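SGNH hydrolase-type esterase domain-containing protein (Slackia heliotrinireducens DSM 20476, PDB 4S1P) is a putative SGNH hydrolase of the GDSL-like lipase/acylhydrolase family that probably cleaves ester bonds, although its natural substrate is not known. Local coordinates at residues 72-77 and 107-112; 81-86 and 131-136; 43-48 and 88-93; 32-37 and 52-57; 41-44 and 50-53. All blocks are in the same frame, centred on the assembly; numbering follows the deposited sequence. Where two conformers were deposited one is given.

Interaction 1: residues 72-77 and 107-112; sequences MSHGPA and WPYRAG
The imidazole of His74, whose ND1 bonds Thr78 OG1, carries the selenium of Met72, present as selenomethionine, over the centre of one face, 3.6 Å above the plane, while Tyr109 OH lies in plane at its edge, 3.2 Å from His74 CD2. The Tyr109 ring is met at its own edge by Ser73, whose CB lies in its plane. Here the polar bond forms: Ser73 OG and Tyr109 OH are 2.6 Å apart, a short hydrogen bond in which either hydroxyl could be the donor. Ser73 OG stands between the backbone N and the carbonyl carbon (chi1 61°), which turns it to the tyrosine; it also bonds N1 of an unidentified bound ligand, probably from the crystallisation liquor. The phenol thus ends between a serine hydroxyl and a histidine C-H edge. Residues 72 to 75 make a type I beta turn, Gly75 N bonding Met72 O, and lead into helix 75-78. This turn follows strand 66-69 and the 107-112 loop follows strand 100-105, on the side where SGNH hydrolases build their active site. Trp107, its indole NE1 bonded to Val166 O, lies near, without touching, a probable Ser12-His167-Asp164 triad. A single water ties the backbones of the two segments together, donating to Ser73 O at 2.8 Å and to Trp107 O at 2.7 Å.

Interaction 2: residues 81-86 and 131-136; sequences TAYARS and AEAFAQ
Tyr83 OH rests in plane against the edge of the Phe134 ring, 3.2 Å from Phe134 CD1 and 3.5 Å from Phe134 CE1, so the polar end of the tyrosine meets aromatic C-H groups. The two rings stand almost perpendicular, planes 89° apart and centroids 5.7 Å apart, in an oblique pairing in which Tyr83 CZ comes within 3.8 Å of Phe134 CE1. Lower down, the tyrosine runs alongside the helix backbone: its CE2 edge faces Ala133 O in plane, and Tyr83 CD2 touches Ala133 CB at 4.1 Å. What sends the phenol across the gap is its first torsion, CG anti to the backbone N (chi1 173°). Helices 80-96 and 123-141 are thereby joined side by side on one layer of the alpha/beta/alpha fold, with Ile103 of strand 100-105 touching both aromatic rings and Pro76 of helix 75-78 touching all three residues of the contact. The interface is mainly apolar and aromatic; within it the oxygen of Tyr83 OH, lying in plane at the C-H edge of Phe134, probably makes a weak, favourable C-H...O contact.

Interaction 3: residues 43-48 and 88-93; sequences EHLNPK and ASLSEA
Helix 80-96, one of the helices covering the parallel sheet, is met here by the short 3-10 turn that precedes helix 50-61, and the meeting is one of leucines. Leu45 reaches across with its branched end: both its methyls, CD1 and CD2, close on Ser89 CB at 3.7 Å each, and CD2 alone also meets Leu90 CD2, again at 3.7 Å. Leu90 CD2 is shared, for His44 CB comes to 3.8 Å from it and forms the buried flank of the contact. Leu45 keeps CG anti to the carbonyl carbon (chi1 -70°), which turns its branched end to the helix, and the two leucine side chains pass each other at a slant. Leu90 is the buried one, with Leu9, Met69 and Leu41 packed against it, whereas Leu45 is exposed and lies on the solvent side. Ser89 contributes its CB; its hydroxyl turns back to Arg85 O in a weak hydrogen bond. After Leu45 the chain is steadied by an Asx turn, Asn46 OD1 accepting from Lys48 N at 3.0 Å, with the donor above the carbonyl plane. Loop and helix pack together over one side of the sheet, as in the three-layer alpha/beta/alpha sandwich of SGNH hydrolases.

Interaction 4: residues 32-37 and 52-57; sequences RVHARG and GALTQA
One hydrogen bond joins strand and helix: His34 ND1 to Thr55 OG1, 2.9 Å long and nearly straight at 167°, with the hydroxyl lying near the imidazole plane at its edge; either atom could be the donor. The threonine oxygen is gripped further by His44 ND1 and by Asn51 O one helical turn back, so three polar partners surround a buried hydroxyl. Aromatic contact comes next. Leu54 CB sits over one face of the His34 ring, 3.7 Å from its centroid and 15° off the normal, a CH-pi contact that covers this face of the ring. The ring's C-H side also meets the backbone, with His34 CE1 3.2 Å from Leu54 O. Chi1 of -66° places His34 CG beside its backbone N and aims the ring at the helix. Leu7 and Leu9 of strand 4-10 and Ala58 also pack against His34. Strand 29-35 is an outermost strand of the sheet, and helix 50-61 belongs to the crossover that carries the chain from it to strand 66-69. An alanine at His34 is likely to leave Thr55 OG1 short of one partner and to open a gap beneath Leu54 CB. Asn51 O can only accept, so if the threonine gives its single proton there, ND1 of both imidazoles would probably have to donate to Thr55 OG1, coupling the protonation of the two rings.

Interaction 5: residues 41-44 and 50-53; sequences LAEH and RNGA
With CG anti to the carbonyl carbon (chi1 -86°), Asn51 sends its side chain back over the 3-10 turn, laying its amide on the His44 ring; Glu43, extended beyond CG, brings its carboxylate alongside. Ring and amide are stacked, their planes 17° apart. Asn51 CB lies over the imidazole face, 3.7 Å from its centroid, in a CH-pi contact, and Asn51 CG is 3.5 Å from His44 CE1. At the far end of the amide, Asn51 ND2 donates to Glu43 OE1 at 3.0 Å, bent to 143°, meeting the oxygen from above the carboxylate plane. That oxygen also takes a salt bridge from Arg36 and a water that continues to Asn51 N, three partners that should favour the charged carboxylate. A leucine in place of Asn51 would probably cost Glu43 OE1 its amide partner and disturb the flat cover on His44. Gly52 permits the close backbone approach: its CA is 3.3 Å from Glu43 O, where a side chain would clash. Thr49 OG1 bonds both Glu43 O and Gly52 N, while a second water spans His44 O and Gly52 O, at 2.7 and 2.8 Å. A 3-10 turn folded tightly onto the first turn of the following helix is part of the connection from strand 29-35 to helix 50-61 within the alpha/beta/alpha fold.

Interactions 3, 4 and 5 form one cluster: 3 and 5 share Glu43 and His44, 4 and 5 share Gly52 and Ala53, and their centres lie about 6 to 10 Å apart. Arg36 NH1 reaches Glu43 OE1 at 2.9 Å, tying the residue just after the edge strand to the 3-10 turn. Helix 80-96 carries the packing onward, Ser86 CA touching Leu45 CD1 at 3.9 Å to join interactions 2 and 3. Pro76 then links 2 to 1, its CG 3.8 Å from Phe134 CE1. Interaction 1 is nearest the bound unknown ligand, about 3 Å from the Ser73 side chain, and through Trp107 lies near the probable Ser-His-Asp triad; the His34 side chain is about 13 Å from the ligand.

Interaction 1: residues 72-77 and 107-112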
# COMPACT_ATOMS: atom_id res chain seq x y z
N MSE A 72 -1.87 -3.70 -5.80
CA MSE A 72 -0.97 -4.21 -6.84
C MSE A 72 -0.33 -3.02 -7.53
O MSE A 72 -1.00 -2.04 -7.85
CB MSE A 72 -1.79 -5.13 -7.76
CG MSE A 72 -0.91 -5.98 -8.68
SE MSE A 72 -0.56 -4.98 -10.34
CE MSE A 72 -2.39 -4.86 -11.04
N SER A 73 0.96 -3.13 -7.79
CA SER A 73 1.83 -1.99 -8.04
C SER A 73 1.50 -1.10 -9.23
O SER A 73 1.87 0.06 -9.21
CB SER A 73 3.30 -2.43 -8.14
OG SER A 73 3.47 -3.32 -9.20
N HIS A 74 0.81 -1.63 -10.25
CA HIS A 74 0.34 -0.76 -11.33
C HIS A 74 -1.17 -0.56 -11.36
O HIS A 74 -1.70 0.19 -12.20
CB HIS A 74 0.85 -1.18 -12.72
CG HIS A 74 0.43 -2.54 -13.16
ND1 HIS A 74 -0.83 -2.78 -13.67
CD2 HIS A 74 1.12 -3.69 -13.31
CE1 HIS A 74 -0.91 -4.03 -14.07
NE2 HIS A 74 0.27 -4.61 -13.87
N GLY A 75 -1.85 -1.25 -10.44
CA GLY A 75 -3.32 -1.19 -10.42
C GLY A 75 -3.95 0.17 -10.42
O GLY A 75 -4.90 0.43 -11.17
N PRO A 76 -3.47 1.09 -9.58
CA PRO A 76 -4.09 2.41 -9.59
C PRO A 76 -4.01 3.12 -10.93
O PRO A 76 -4.87 3.95 -11.23
CB PRO A 76 -3.35 3.15 -8.48
CG PRO A 76 -2.86 2.06 -7.60
CD PRO A 76 -2.47 0.97 -8.52
N ALA A 77 -2.99 2.79 -11.72
CA ALA A 77 -2.84 3.33 -13.07
C ALA A 77 -3.64 2.58 -14.13
O ALA A 77 -4.23 3.22 -15.03
CB ALA A 77 -1.38 3.41 -13.49
N TRP A 107 4.90 3.87 -5.86
CA TRP A 107 5.69 4.66 -6.78
C TRP A 107 5.46 4.21 -8.22
O TRP A 107 5.15 3.04 -8.47
CB TRP A 107 7.19 4.52 -6.40
CG TRP A 107 7.54 3.11 -6.14
CD1 TRP A 107 7.88 2.17 -7.06
CD2 TRP A 107 7.53 2.45 -4.87
NE1 TRP A 107 8.07 0.96 -6.46
CE2 TRP A 107 7.85 1.11 -5.11
CE3 TRP A 107 7.23 2.86 -3.55
CZ2 TRP A 107 7.91 0.17 -4.09
CZ3 TRP A 107 7.29 1.92 -2.55
CH2 TRP A 107 7.62 0.60 -2.82
N PRO A 108 5.67 5.12 -9.19
CA PRO A 108 5.76 4.65 -10.57
C PRO A 108 6.98 3.74 -10.70
O PRO A 108 7.90 3.84 -9.93
CB PRO A 108 5.99 5.94 -11.38
CG PRO A 108 6.64 6.86 -10.42
CD PRO A 108 6.05 6.54 -9.07
N TYR A 109 6.96 2.86 -11.68
CA TYR A 109 8.10 2.03 -11.95
C TYR A 109 9.27 2.88 -12.47
O TYR A 109 9.09 3.96 -13.00
CB TYR A 109 7.73 1.01 -13.01
CG TYR A 109 6.67 0.04 -12.67
CD1 TYR A 109 6.22 -0.12 -11.36
CD2 TYR A 109 6.13 -0.79 -13.66
CE1 TYR A 109 5.24 -1.07 -11.07
CE2 TYR A 109 5.18 -1.75 -13.36
CZ TYR A 109 4.74 -1.88 -12.06
OH TYR A 109 3.80 -2.87 -11.79
N ARG A 110 10.48 2.37 -12.30
CA ARG A 110 11.65 3.09 -12.76
C ARG A 110 11.63 3.30 -14.27
O ARG A 110 11.33 2.40 -15.03
CB ARG A 110 12.91 2.36 -12.31
CG ARG A 110 14.14 3.10 -12.75
CD ARG A 110 15.39 2.59 -12.10
NE ARG A 110 16.54 3.43 -12.39
CZ ARG A 110 17.71 3.29 -11.80
NH1 ARG A 110 17.89 2.31 -10.93
NH2 ARG A 110 18.72 4.10 -12.09
N ALA A 111 11.91 4.54 -14.69
CA ALA A 111 11.88 4.84 -16.12
C ALA A 111 12.83 3.90 -16.87
O ALA A 111 13.97 3.64 -16.45
CB ALA A 111 12.25 6.27 -16.37
N GLY A 112 12.33 3.37 -17.97
CA GLY A 112 13.11 2.47 -18.79
C GLY A 112 13.08 1.01 -18.43
O GLY A 112 13.61 0.20 -19.18
O HOH W 1 3.80 0.95 -7.44

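Interaction 2: residues 81-86 and 131-136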
# COMPACT_ATOMS: atom_id res chain seq x y z
N THR A 81 -10.53 2.38 -11.64
CA THR A 81 -11.84 2.27 -11.03
C THR A 81 -11.92 1.13 -10.02
O THR A 81 -12.46 1.30 -8.92
CB THR A 81 -12.92 2.19 -12.10
OG1 THR A 81 -12.82 3.37 -12.92
CG2 THR A 81 -14.27 2.09 -11.45
N ALA A 82 -11.33 -0.00 -10.38
CA ALA A 82 -11.23 -1.10 -9.44
C ALA A 82 -10.50 -0.70 -8.19
O ALA A 82 -10.89 -1.06 -7.08
CB ALA A 82 -10.59 -2.33 -10.07
N TYR A 83 -9.42 0.04 -8.38
CA TYR A 83 -8.66 0.54 -7.22
C TYR A 83 -9.52 1.41 -6.32
O TYR A 83 -9.61 1.18 -5.10
CB TYR A 83 -7.43 1.29 -7.71
CG TYR A 83 -6.71 1.97 -6.53
CD1 TYR A 83 -6.21 1.22 -5.52
CD2 TYR A 83 -6.67 3.34 -6.41
CE1 TYR A 83 -5.60 1.79 -4.42
CE2 TYR A 83 -6.09 3.93 -5.31
CZ TYR A 83 -5.57 3.14 -4.31
OH TYR A 83 -5.04 3.77 -3.21
N ALA A 84 -10.15 2.41 -6.94
CA ALA A 84 -10.95 3.36 -6.20
C ALA A 84 -12.07 2.66 -5.42
O ALA A 84 -12.34 3.00 -4.26
CB ALA A 84 -11.53 4.40 -7.13
N ARG A 85 -12.73 1.69 -6.04
CA ARG A 85 -13.81 1.00 -5.36
C ARG A 85 -13.30 0.13 -4.22
O ARG A 85 -13.96 0.04 -3.18
CB ARG A 85 -14.64 0.17 -6.33
CG ARG A 85 -15.32 0.97 -7.45
CD ARG A 85 -16.15 2.15 -6.94
NE ARG A 85 -15.40 3.39 -7.08
CZ ARG A 85 -15.42 4.38 -6.20
NH1 ARG A 85 -16.17 4.29 -5.11
NH2 ARG A 85 -14.70 5.47 -6.42
N SER A 86 -12.13 -0.48 -4.41
CA SER A 86 -11.57 -1.30 -3.37
C SER A 86 -11.22 -0.46 -2.15
O SER A 86 -11.51 -0.82 -1.01
CB SER A 86 -10.35 -2.07 -3.86
OG SER A 86 -10.68 -3.03 -4.86
N ALA A 131 -0.36 9.19 -9.02
CA ALA A 131 -0.53 10.30 -8.09
C ALA A 131 -1.99 10.71 -8.03
O ALA A 131 -2.52 10.98 -6.94
CB ALA A 131 0.36 11.48 -8.49
N GLU A 132 -2.64 10.80 -9.18
CA GLU A 132 -4.05 11.18 -9.22
C GLU A 132 -4.95 10.17 -8.50
O GLU A 132 -5.90 10.53 -7.77
CB GLU A 132 -4.56 11.35 -10.67
CG GLU A 132 -4.07 12.64 -11.32
CD GLU A 132 -4.63 12.84 -12.71
OE1 GLU A 132 -5.68 12.22 -13.03
OE2 GLU A 132 -4.03 13.61 -13.49
N ALA A 133 -4.67 8.88 -8.74
CA ALA A 133 -5.43 7.81 -8.08
C ALA A 133 -5.34 7.89 -6.57
O ALA A 133 -6.36 7.78 -5.87
CB ALA A 133 -4.99 6.45 -8.54
N PHE A 134 -4.13 8.07 -6.03
CA PHE A 134 -4.01 8.12 -4.59
C PHE A 134 -4.63 9.37 -4.00
O PHE A 134 -5.26 9.30 -2.94
CB PHE A 134 -2.53 8.02 -4.18
CG PHE A 134 -1.88 6.70 -4.58
CD1 PHE A 134 -2.51 5.48 -4.30
CD2 PHE A 134 -0.65 6.67 -5.19
CE1 PHE A 134 -1.94 4.29 -4.65
CE2 PHE A 134 -0.05 5.45 -5.53
CZ PHE A 134 -0.71 4.28 -5.26
N ALA A 135 -4.47 10.49 -4.68
CA ALA A 135 -5.03 11.74 -4.16
C ALA A 135 -6.55 11.67 -4.11
O ALA A 135 -7.19 12.08 -3.12
CB ALA A 135 -4.57 12.90 -5.02
N GLN A 136 -7.15 11.14 -5.18
CA GLN A 136 -8.59 11.05 -5.25
C GLN A 136 -9.12 10.04 -4.22
O GLN A 136 -10.13 10.27 -3.55
CB GLN A 136 -9.06 10.67 -6.64
CG GLN A 136 -10.56 10.90 -6.81
CD GLN A 136 -10.96 12.38 -6.64
OE1 GLN A 136 -10.43 13.25 -7.33
NE2 GLN A 136 -11.88 12.66 -5.71

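Interaction 3: residues 43-48 and 88-93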
# COMPACT_ATOMS: atom_id res chain seq x y z
N GLU A 43 -9.32 -8.56 -3.37
CA GLU A 43 -9.43 -9.87 -2.71
C GLU A 43 -9.96 -9.72 -1.30
O GLU A 43 -10.69 -10.57 -0.80
CB GLU A 43 -8.06 -10.56 -2.61
CG GLU A 43 -7.49 -10.92 -3.93
CD GLU A 43 -6.14 -11.58 -3.79
OE1 GLU A 43 -5.82 -12.15 -2.69
OE2 GLU A 43 -5.42 -11.47 -4.81
N HIS A 44 -9.58 -8.64 -0.63
CA HIS A 44 -9.97 -8.45 0.75
C HIS A 44 -11.46 -8.18 0.97
O HIS A 44 -11.92 -8.25 2.11
CB HIS A 44 -9.12 -7.34 1.38
CG HIS A 44 -7.68 -7.66 1.41
ND1 HIS A 44 -7.08 -8.29 2.47
CD2 HIS A 44 -6.72 -7.48 0.48
CE1 HIS A 44 -5.81 -8.48 2.19
NE2 HIS A 44 -5.58 -8.03 0.97
N LEU A 45 -12.16 -7.87 -0.12
CA LEU A 45 -13.59 -7.62 -0.09
C LEU A 45 -14.38 -8.88 -0.40
O LEU A 45 -15.61 -8.86 -0.36
CB LEU A 45 -13.95 -6.51 -1.06
CG LEU A 45 -13.43 -5.14 -0.60
CD1 LEU A 45 -13.63 -4.16 -1.73
CD2 LEU A 45 -14.12 -4.65 0.68
N ASN A 46 -13.67 -9.96 -0.69
CA ASN A 46 -14.30 -11.19 -1.14
C ASN A 46 -13.99 -12.33 -0.17
O ASN A 46 -12.87 -12.86 -0.19
CB ASN A 46 -13.81 -11.54 -2.54
CG ASN A 46 -14.42 -12.84 -3.07
OD1 ASN A 46 -15.20 -13.49 -2.39
ND2 ASN A 46 -14.02 -13.23 -4.26
N PRO A 47 -14.93 -12.64 0.74
CA PRO A 47 -14.64 -13.64 1.78
C PRO A 47 -14.39 -15.05 1.28
O PRO A 47 -14.06 -15.92 2.08
CB PRO A 47 -15.83 -13.58 2.73
CG PRO A 47 -16.84 -12.74 2.08
CD PRO A 47 -16.26 -12.03 0.90
N LYS A 48 -14.58 -15.26 -0.02
CA LYS A 48 -14.23 -16.57 -0.65
C LYS A 48 -12.71 -16.72 -0.81
O LYS A 48 -12.20 -17.83 -1.03
CB LYS A 48 -14.93 -16.75 -1.99
CG LYS A 48 -16.43 -16.69 -1.86
CD LYS A 48 -17.11 -16.95 -3.19
CE LYS A 48 -18.60 -16.73 -3.04
NZ LYS A 48 -19.30 -17.07 -4.31
N ALA A 88 -12.41 2.47 -1.38
CA ALA A 88 -13.61 3.02 -0.78
C ALA A 88 -14.26 2.02 0.17
O ALA A 88 -14.63 2.35 1.31
CB ALA A 88 -14.59 3.43 -1.85
N SER A 89 -14.39 0.78 -0.28
CA SER A 89 -15.10 -0.19 0.52
C SER A 89 -14.28 -0.65 1.72
O SER A 89 -14.82 -0.81 2.82
CB SER A 89 -15.54 -1.35 -0.36
OG SER A 89 -16.56 -0.90 -1.26
N LEU A 90 -12.97 -0.84 1.52
CA LEU A 90 -12.12 -1.20 2.65
C LEU A 90 -12.01 -0.09 3.66
O LEU A 90 -12.00 -0.33 4.87
CB LEU A 90 -10.73 -1.58 2.17
CG LEU A 90 -10.68 -2.96 1.47
CD1 LEU A 90 -9.37 -3.12 0.74
CD2 LEU A 90 -10.91 -4.12 2.46
N SER A 91 -11.98 1.15 3.18
CA SER A 91 -11.96 2.29 4.09
C SER A 91 -13.22 2.36 4.94
O SER A 91 -13.15 2.64 6.12
CB SER A 91 -11.73 3.61 3.34
OG SER A 91 -10.45 3.64 2.74
N GLU A 92 -14.38 2.19 4.31
CA GLU A 92 -15.64 2.17 5.06
C GLU A 92 -15.67 1.04 6.08
O GLU A 92 -16.12 1.22 7.22
CB GLU A 92 -16.86 2.07 4.11
CG GLU A 92 -17.11 3.33 3.29
CD GLU A 92 -17.17 4.58 4.16
OE1 GLU A 92 -16.38 5.53 3.96
OE2 GLU A 92 -18.00 4.58 5.09
N ALA A 93 -15.16 -0.14 5.69
CA ALA A 93 -15.10 -1.26 6.64
C ALA A 93 -14.18 -0.95 7.82
O ALA A 93 -14.49 -1.25 8.97
CB ALA A 93 -14.66 -2.53 5.94

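Interaction 4: residues 32-37 and 52-57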
# COMPACT_ATOMS: atom_id res chain seq x y z
N ARG A 32 -0.08 -6.86 11.94
CA ARG A 32 -0.62 -8.04 11.32
C ARG A 32 -0.66 -7.80 9.82
O ARG A 32 -1.09 -6.72 9.39
CB ARG A 32 -2.04 -8.29 11.81
CG ARG A 32 -2.73 -9.52 11.24
CD ARG A 32 -2.20 -10.85 11.77
NE ARG A 32 -2.28 -10.87 13.23
CZ ARG A 32 -3.42 -10.91 13.94
NH1 ARG A 32 -4.59 -11.12 13.34
NH2 ARG A 32 -3.38 -10.77 15.25
N VAL A 33 -0.21 -8.77 9.03
CA VAL A 33 -0.14 -8.61 7.56
C VAL A 33 -0.97 -9.68 6.86
O VAL A 33 -0.84 -10.87 7.17
CB VAL A 33 1.32 -8.75 7.09
CG1 VAL A 33 1.42 -8.57 5.58
CG2 VAL A 33 2.18 -7.72 7.82
N HIS A 34 -1.87 -9.24 5.97
CA HIS A 34 -2.61 -10.10 5.07
C HIS A 34 -2.10 -9.79 3.69
O HIS A 34 -2.51 -8.78 3.07
CB HIS A 34 -4.11 -9.79 5.18
CG HIS A 34 -4.71 -10.13 6.50
ND1 HIS A 34 -5.99 -9.76 6.84
CD2 HIS A 34 -4.19 -10.74 7.59
CE1 HIS A 34 -6.25 -10.17 8.08
NE2 HIS A 34 -5.16 -10.75 8.57
N ALA A 35 -1.18 -10.63 3.20
CA ALA A 35 -0.52 -10.37 1.94
C ALA A 35 -0.27 -11.68 1.23
O ALA A 35 -0.23 -12.76 1.84
CB ALA A 35 0.78 -9.66 2.16
N ARG A 36 -0.13 -11.58 -0.08
CA ARG A 36 0.33 -12.68 -0.90
C ARG A 36 0.97 -12.07 -2.12
O ARG A 36 0.52 -11.04 -2.61
CB ARG A 36 -0.80 -13.57 -1.36
CG ARG A 36 -0.28 -14.88 -1.97
CD ARG A 36 -1.39 -15.65 -2.67
NE ARG A 36 -1.91 -14.96 -3.86
CZ ARG A 36 -3.00 -14.21 -3.88
NH1 ARG A 36 -3.71 -14.09 -2.78
NH2 ARG A 36 -3.39 -13.62 -5.01
N GLY A 37 1.98 -12.73 -2.66
CA GLY A 37 2.54 -12.26 -3.93
C GLY A 37 1.46 -12.19 -4.99
O GLY A 37 0.69 -13.12 -5.17
N GLY A 52 -9.66 -12.26 1.91
CA GLY A 52 -10.95 -11.75 2.28
C GLY A 52 -11.46 -12.34 3.57
O GLY A 52 -12.03 -11.63 4.39
N ALA A 53 -11.30 -13.65 3.75
CA ALA A 53 -11.74 -14.27 4.97
C ALA A 53 -10.92 -13.76 6.16
O ALA A 53 -11.46 -13.54 7.26
CB ALA A 53 -11.64 -15.80 4.90
N LEU A 54 -9.60 -13.68 5.99
CA LEU A 54 -8.74 -13.17 7.04
C LEU A 54 -9.12 -11.75 7.42
O LEU A 54 -9.20 -11.42 8.61
CB LEU A 54 -7.29 -13.22 6.62
CG LEU A 54 -6.65 -14.60 6.58
CD1 LEU A 54 -5.28 -14.48 5.94
CD2 LEU A 54 -6.57 -15.21 7.97
N THR A 55 -9.28 -10.89 6.44
CA THR A 55 -9.60 -9.49 6.71
C THR A 55 -10.99 -9.34 7.33
O THR A 55 -11.14 -8.60 8.31
CB THR A 55 -9.39 -8.65 5.46
OG1 THR A 55 -8.00 -8.71 5.11
CG2 THR A 55 -9.83 -7.22 5.65
N GLN A 56 -11.99 -10.06 6.82
CA GLN A 56 -13.30 -10.03 7.45
C GLN A 56 -13.20 -10.45 8.92
O GLN A 56 -13.76 -9.79 9.80
CB GLN A 56 -14.21 -11.00 6.70
CG GLN A 56 -15.64 -11.08 7.20
CD GLN A 56 -16.41 -12.18 6.49
OE1 GLN A 56 -16.01 -13.36 6.47
NE2 GLN A 56 -17.48 -11.81 5.86
N ALA A 57 -12.51 -11.57 9.20
CA ALA A 57 -12.39 -12.04 10.59
C ALA A 57 -11.64 -11.02 11.45
O ALA A 57 -12.04 -10.79 12.61
CB ALA A 57 -11.71 -13.38 10.66

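Interaction 5: residues 41-44 and 50-53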
# COMPACT_ATOMS: atom_id res chain seq x y z
N LEU A 41 -6.07 -5.55 -4.02
CA LEU A 41 -6.87 -5.15 -2.84
C LEU A 41 -8.27 -5.73 -2.86
O LEU A 41 -8.81 -6.02 -1.79
CB LEU A 41 -7.00 -3.63 -2.70
CG LEU A 41 -5.88 -2.93 -2.00
CD1 LEU A 41 -6.21 -1.43 -2.06
CD2 LEU A 41 -5.62 -3.38 -0.59
N ALA A 42 -8.85 -5.90 -4.06
CA ALA A 42 -10.22 -6.39 -4.16
C ALA A 42 -10.40 -7.76 -3.47
O ALA A 42 -11.49 -8.12 -3.07
CB ALA A 42 -10.64 -6.48 -5.60
N GLU A 43 -9.32 -8.56 -3.37
CA GLU A 43 -9.43 -9.87 -2.71
C GLU A 43 -9.96 -9.72 -1.30
O GLU A 43 -10.69 -10.57 -0.80
CB GLU A 43 -8.06 -10.56 -2.61
CG GLU A 43 -7.49 -10.92 -3.93
CD GLU A 43 -6.14 -11.58 -3.79
OE1 GLU A 43 -5.82 -12.15 -2.69
OE2 GLU A 43 -5.42 -11.47 -4.81
N HIS A 44 -9.58 -8.64 -0.63
CA HIS A 44 -9.97 -8.45 0.75
C HIS A 44 -11.46 -8.18 0.97
O HIS A 44 -11.92 -8.25 2.11
CB HIS A 44 -9.12 -7.34 1.38
CG HIS A 44 -7.68 -7.66 1.41
ND1 HIS A 44 -7.08 -8.29 2.47
CD2 HIS A 44 -6.72 -7.48 0.48
CE1 HIS A 44 -5.81 -8.48 2.19
NE2 HIS A 44 -5.58 -8.03 0.97
N ARG A 50 -8.73 -16.28 0.65
CA ARG A 50 -8.07 -16.39 1.94
C ARG A 50 -7.89 -14.97 2.55
O ARG A 50 -8.24 -14.76 3.73
CB ARG A 50 -6.74 -17.13 1.89
CG ARG A 50 -6.08 -17.11 3.24
CD ARG A 50 -4.87 -18.04 3.33
NE ARG A 50 -4.30 -17.95 4.67
CZ ARG A 50 -4.80 -18.58 5.73
NH1 ARG A 50 -5.86 -19.32 5.61
NH2 ARG A 50 -4.26 -18.42 6.93
N ASN A 51 -7.43 -14.01 1.76
CA ASN A 51 -7.28 -12.65 2.27
C ASN A 51 -8.61 -12.07 2.70
O ASN A 51 -8.67 -11.37 3.73
CB ASN A 51 -6.67 -11.71 1.20
CG ASN A 51 -5.17 -11.74 1.16
OD1 ASN A 51 -4.54 -12.00 2.18
ND2 ASN A 51 -4.58 -11.54 -0.05
N GLY A 52 -9.66 -12.26 1.91
CA GLY A 52 -10.95 -11.75 2.28
C GLY A 52 -11.46 -12.34 3.57
O GLY A 52 -12.03 -11.63 4.39
N ALA A 53 -11.30 -13.65 3.75
CA ALA A 53 -11.74 -14.27 4.97
C ALA A 53 -10.92 -13.76 6.16
O ALA A 53 -11.46 -13.54 7.26
CB ALA A 53 -11.64 -15.80 4.90
O HOH W 2 -6.38 -14.46 -0.89
O HOH W 3 -13.84 -9.91 3.06